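Local coordinates for ABC transporter, substrate binding protein (Aeropyrum pernix, PDB 3EAF) that probably captures a small solute outside the cell and delivers it to a membrane-embedded ABC transporter, and binds a magnesium ion, at residues 87-92 against 109-114; 255-260 against 347-352. All coordinates share one frame; numbering follows the deposited sequence.

Overall arrangement
The two contacts illustrate how a two-lobed periplasmic-binding-protein fold packs within a lobe and again where the chain probably crosses between the lobes. Contact 1 sets a helix flanking the first sheet against the turn that follows strand 101-104; contact 2 joins the segment leaving strand 251-255 to the one entering strand 352-357, two neighbouring inner strands of the second sheet. Their centres lie 20 Å apart, yet they meet through Leu112 CD2, which packs 3.7 Å from Leu347 N. Neither supplies a magnesium ligand, the metal being held by Glu325, Asp340 and Tyr341. The side chain of Lys114 is about 9 Å from that of Glu325, and the side chain of Tyr349 about 11 Å from the ion.

Contact 1: residues 87-92 against 109-114; sequences DTEKLS and AKLLVK
Glu89 and Lys110 each place CG beside their own backbone N, anti to the carbonyl carbon (chi1 -83° in Glu89). Both chains are extended beyond CG, and the two side chains cross obliquely. The setting is the Rossmann-like first lobe of a periplasmic-binding-protein fold, where helix 85-98 covers the sheet and residues 109-114 form a 3-10 segment and a type I turn beyond strand 101-104. Glu89 OE2 rests on the Lys110 methylenes, 3.4 Å from CD, and also accepts a hydrogen bond from Ser108. The charges themselves do not touch: Glu89 OE1 and Lys110 NZ are 4.7 Å apart. One water bridges them, donating to Glu89 OE1 at 2.8 Å and accepting from Lys110 NZ at 3.0 Å. An alanine in place of Glu89 would probably leave Ser108 and the bridging water without their acceptor, deprive Lys110 of its nearby opposite charge and open a gap beside its methylenes.

Next to this polar pair is an apolar contact. Leu111 thrusts its isobutyl group at the helix, crossing Thr88 at about a right angle, with CD1 3.7 Å from Thr88 CG2. Thr88 turns its hydroxyl to Gly84 O instead.

At the far end Ser92 OG bends back to Glu89 O (2.6 Å, C=O...O angle 134°), an acceptor it shares with Ser92 N. Lys114, its CD turned back at chi2 (-68°), packs its methylenes against Ser92, and its amine forms a salt bridge with Asp93; Ser92 CB lies 3.6 Å from Lys114 CG, and Ser92 OG 3.5 Å from Lys114 CE.

Contact 2: residues 255-260 against 347-352; sequences SPFIYP and LAYRKV
Pro256 CB is shared by two aromatic residues: it lies over the centre of one face of the Phe257 ring, 3.9 Å above the plane, and it meets the phenol of Tyr349 obliquely, 3.2 Å from Tyr349 OH. The two aromatic side chains cross at about a right angle, the hydroxyl lying 4.2 Å from Phe257 CE1. At the edge of the Tyr349 ring, in its plane, sits Lys351 O; the Tyr259 ring has Ser255 CB and Phe257 O at its own edge. The CB of Tyr349 points toward 255-260, and CG, the root of the ring, sits between backbone N and carbonyl carbon (chi1 55°). The hydroxyl is hydrogen-bonded to Pro120 O.

Strands 251-255 and 352-357 pair antiparallel in the second sheet, and as in other type I periplasmic binding proteins these segments are probably crossings of the hinge between the lobes, with Pro120 on a third. At the start of strand 352-357, Val352 CG1 packs 4.3 Å from Pro256 CG, while Val352 CB lies 3.9 Å from Ser255 O. Gln127 of helix 124-139 touches both Pro256 and Val352. Within 255-260, Ser255 OG donates to Phe257 O at 2.6 Å, in the carbonyl plane and on a lone pair.

Contact 1: residues 87-92 against 109-114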
# COMPACT_ATOMS: atom_id res chain seq x y z
N ASP A 87 6.54 -0.55 -12.28
CA ASP A 87 6.26 0.59 -13.16
C ASP A 87 6.43 1.97 -12.50
O ASP A 87 6.97 2.88 -13.13
CB ASP A 87 4.91 0.46 -13.89
CG ASP A 87 3.75 0.13 -12.97
OD1 ASP A 87 3.61 -1.05 -12.57
OD2 ASP A 87 2.94 1.04 -12.70
N THR A 88 6.00 2.11 -11.24
CA THR A 88 6.15 3.37 -10.52
C THR A 88 7.63 3.74 -10.38
O THR A 88 7.99 4.92 -10.56
CB THR A 88 5.45 3.36 -9.12
OG1 THR A 88 4.12 2.85 -9.24
CG2 THR A 88 5.39 4.77 -8.54
N GLU A 89 8.47 2.75 -10.06
CA GLU A 89 9.93 2.93 -9.98
C GLU A 89 10.55 3.30 -11.33
O GLU A 89 11.36 4.23 -11.41
CB GLU A 89 10.61 1.67 -9.42
CG GLU A 89 10.61 1.58 -7.89
CD GLU A 89 11.33 0.35 -7.34
OE1 GLU A 89 12.00 -0.34 -8.13
OE2 GLU A 89 11.22 0.09 -6.12
N LYS A 90 10.16 2.56 -12.37
CA LYS A 90 10.64 2.79 -13.72
C LYS A 90 10.33 4.22 -14.19
O LYS A 90 11.17 4.87 -14.82
CB LYS A 90 10.03 1.76 -14.69
CG LYS A 90 10.36 1.96 -16.18
CD LYS A 90 11.77 1.47 -16.53
CE LYS A 90 11.97 1.39 -18.06
NZ LYS A 90 11.47 0.10 -18.66
N LEU A 91 9.14 4.70 -13.85
CA LEU A 91 8.69 6.03 -14.28
C LEU A 91 9.14 7.18 -13.39
O LEU A 91 9.01 8.34 -13.78
CB LEU A 91 7.17 6.06 -14.42
CG LEU A 91 6.56 5.23 -15.55
CD1 LEU A 91 5.08 5.03 -15.31
CD2 LEU A 91 6.82 5.88 -16.91
N SER A 92 9.67 6.88 -12.21
CA SER A 92 9.94 7.92 -11.21
C SER A 92 10.81 9.09 -11.72
O SER A 92 10.55 10.25 -11.39
CB SER A 92 10.49 7.32 -9.92
OG SER A 92 11.64 6.53 -10.18
N ALA A 109 10.32 1.90 -0.82
CA ALA A 109 11.27 2.83 -0.21
C ALA A 109 12.14 3.55 -1.24
O ALA A 109 12.60 4.67 -1.00
CB ALA A 109 12.15 2.10 0.82
N LYS A 110 12.34 2.91 -2.39
CA LYS A 110 13.10 3.50 -3.49
C LYS A 110 12.49 4.80 -4.05
O LYS A 110 13.19 5.62 -4.65
CB LYS A 110 13.34 2.47 -4.60
CG LYS A 110 14.15 1.26 -4.12
CD LYS A 110 14.55 0.32 -5.25
CE LYS A 110 15.55 -0.73 -4.75
NZ LYS A 110 15.85 -1.75 -5.80
N LEU A 111 11.20 5.04 -3.80
CA LEU A 111 10.49 6.22 -4.26
C LEU A 111 10.78 7.42 -3.37
O LEU A 111 10.53 8.56 -3.86
CB LEU A 111 8.99 5.96 -4.32
CG LEU A 111 8.52 4.91 -5.34
CD1 LEU A 111 7.03 4.65 -5.19
CD2 LEU A 111 8.85 5.35 -6.75
N LEU A 112 11.17 7.21 -2.16
CA LEU A 112 11.30 8.27 -1.16
C LEU A 112 12.19 9.44 -1.57
O LEU A 112 11.95 10.57 -1.15
CB LEU A 112 11.76 7.68 0.19
CG LEU A 112 10.83 6.67 0.86
CD1 LEU A 112 11.52 5.95 2.00
CD2 LEU A 112 9.54 7.31 1.34
N VAL A 113 13.20 9.16 -2.39
CA VAL A 113 14.15 10.18 -2.84
C VAL A 113 13.80 10.77 -4.21
O VAL A 113 14.52 11.63 -4.74
CB VAL A 113 15.62 9.64 -2.87
CG1 VAL A 113 16.10 9.36 -1.46
CG2 VAL A 113 15.73 8.39 -3.75
N LYS A 114 12.67 10.32 -4.77
CA LYS A 114 12.22 10.80 -6.08
C LYS A 114 11.26 11.96 -5.86
O LYS A 114 10.25 11.80 -5.17
CB LYS A 114 11.55 9.67 -6.88
CG LYS A 114 12.41 8.41 -7.05
CD LYS A 114 13.61 8.67 -7.95
CE LYS A 114 14.39 7.40 -8.21
NZ LYS A 114 15.72 7.68 -8.84
O HOH W 1 13.48 -2.58 -7.46

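Contact 2: residues 255-260 against 347-352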
# COMPACT_ATOMS: atom_id res chain seq x y z
N SER A 255 -1.19 -3.11 8.23
CA SER A 255 -1.91 -2.07 7.49
C SER A 255 -1.63 -0.71 8.10
O SER A 255 -1.82 -0.52 9.30
CB SER A 255 -3.41 -2.34 7.47
OG SER A 255 -4.09 -1.29 6.80
N PRO A 256 -1.17 0.25 7.28
CA PRO A 256 -1.05 1.65 7.72
C PRO A 256 -2.41 2.35 7.92
O PRO A 256 -2.47 3.44 8.50
CB PRO A 256 -0.27 2.32 6.58
CG PRO A 256 0.32 1.18 5.77
CD PRO A 256 -0.68 0.08 5.90
N PHE A 257 -3.48 1.70 7.45
CA PHE A 257 -4.82 2.30 7.40
C PHE A 257 -5.78 1.45 8.21
O PHE A 257 -5.74 0.21 8.13
CB PHE A 257 -5.32 2.37 5.95
CG PHE A 257 -4.25 2.74 4.95
CD1 PHE A 257 -3.93 4.07 4.72
CD2 PHE A 257 -3.57 1.75 4.25
CE1 PHE A 257 -2.94 4.42 3.82
CE2 PHE A 257 -2.58 2.09 3.33
CZ PHE A 257 -2.26 3.43 3.13
N ILE A 258 -6.65 2.11 8.97
CA ILE A 258 -7.70 1.43 9.73
C ILE A 258 -8.69 0.75 8.78
O ILE A 258 -9.04 1.31 7.73
CB ILE A 258 -8.40 2.41 10.72
CG1 ILE A 258 -9.10 1.66 11.86
CG2 ILE A 258 -9.38 3.36 10.00
CD1 ILE A 258 -8.16 0.86 12.77
N TYR A 259 -9.11 -0.47 9.11
CA TYR A 259 -10.13 -1.17 8.33
C TYR A 259 -11.47 -0.53 8.64
O TYR A 259 -11.68 -0.08 9.77
CB TYR A 259 -10.24 -2.64 8.74
CG TYR A 259 -9.12 -3.58 8.32
CD1 TYR A 259 -7.83 -3.11 8.04
CD2 TYR A 259 -9.35 -4.95 8.25
CE1 TYR A 259 -6.81 -4.00 7.68
CE2 TYR A 259 -8.35 -5.84 7.90
CZ TYR A 259 -7.09 -5.36 7.62
OH TYR A 259 -6.11 -6.25 7.27
N PRO A 260 -12.40 -0.49 7.65
CA PRO A 260 -13.75 -0.00 7.96
C PRO A 260 -14.40 -0.67 9.19
O PRO A 260 -15.04 0.01 9.98
CB PRO A 260 -14.54 -0.32 6.68
CG PRO A 260 -13.51 -0.27 5.59
CD PRO A 260 -12.25 -0.86 6.23
N LEU A 347 9.08 10.32 3.39
CA LEU A 347 8.56 9.34 4.36
C LEU A 347 7.40 9.93 5.17
O LEU A 347 7.61 10.80 6.01
CB LEU A 347 9.66 8.80 5.28
CG LEU A 347 9.27 7.68 6.26
CD1 LEU A 347 8.79 6.42 5.51
CD2 LEU A 347 10.41 7.33 7.22
N ALA A 348 6.19 9.43 4.92
CA ALA A 348 4.97 10.05 5.46
C ALA A 348 4.86 9.91 6.98
O ALA A 348 4.50 10.87 7.67
CB ALA A 348 3.73 9.47 4.77
N TYR A 349 5.18 8.71 7.47
CA TYR A 349 5.17 8.36 8.89
C TYR A 349 5.73 6.94 8.99
O TYR A 349 6.06 6.35 7.96
CB TYR A 349 3.77 8.46 9.52
CG TYR A 349 2.67 7.68 8.83
CD1 TYR A 349 2.31 6.40 9.27
CD2 TYR A 349 1.97 8.22 7.75
CE1 TYR A 349 1.30 5.67 8.64
CE2 TYR A 349 0.96 7.51 7.11
CZ TYR A 349 0.63 6.23 7.56
OH TYR A 349 -0.36 5.52 6.93
N ARG A 350 5.86 6.41 10.20
CA ARG A 350 6.52 5.10 10.37
C ARG A 350 5.63 3.99 10.92
O ARG A 350 5.83 2.81 10.59
CB ARG A 350 7.77 5.23 11.25
CG ARG A 350 8.90 6.04 10.64
CD ARG A 350 10.13 6.07 11.54
NE ARG A 350 10.98 4.88 11.41
CZ ARG A 350 11.20 3.99 12.38
NH1 ARG A 350 10.63 4.13 13.58
NH2 ARG A 350 12.01 2.96 12.16
N LYS A 351 4.66 4.34 11.76
CA LYS A 351 3.91 3.29 12.46
C LYS A 351 2.79 2.67 11.61
O LYS A 351 2.36 3.25 10.62
CB LYS A 351 3.40 3.77 13.82
CG LYS A 351 2.35 4.85 13.80
CD LYS A 351 1.99 5.26 15.24
CE LYS A 351 3.07 6.12 15.87
NZ LYS A 351 2.60 6.72 17.17
N VAL A 352 2.37 1.48 12.02
CA VAL A 352 1.33 0.72 11.32
C VAL A 352 0.37 0.08 12.30
O VAL A 352 0.70 -0.07 13.48
CB VAL A 352 1.92 -0.39 10.41
CG1 VAL A 352 2.70 0.22 9.26
CG2 VAL A 352 2.78 -1.38 11.21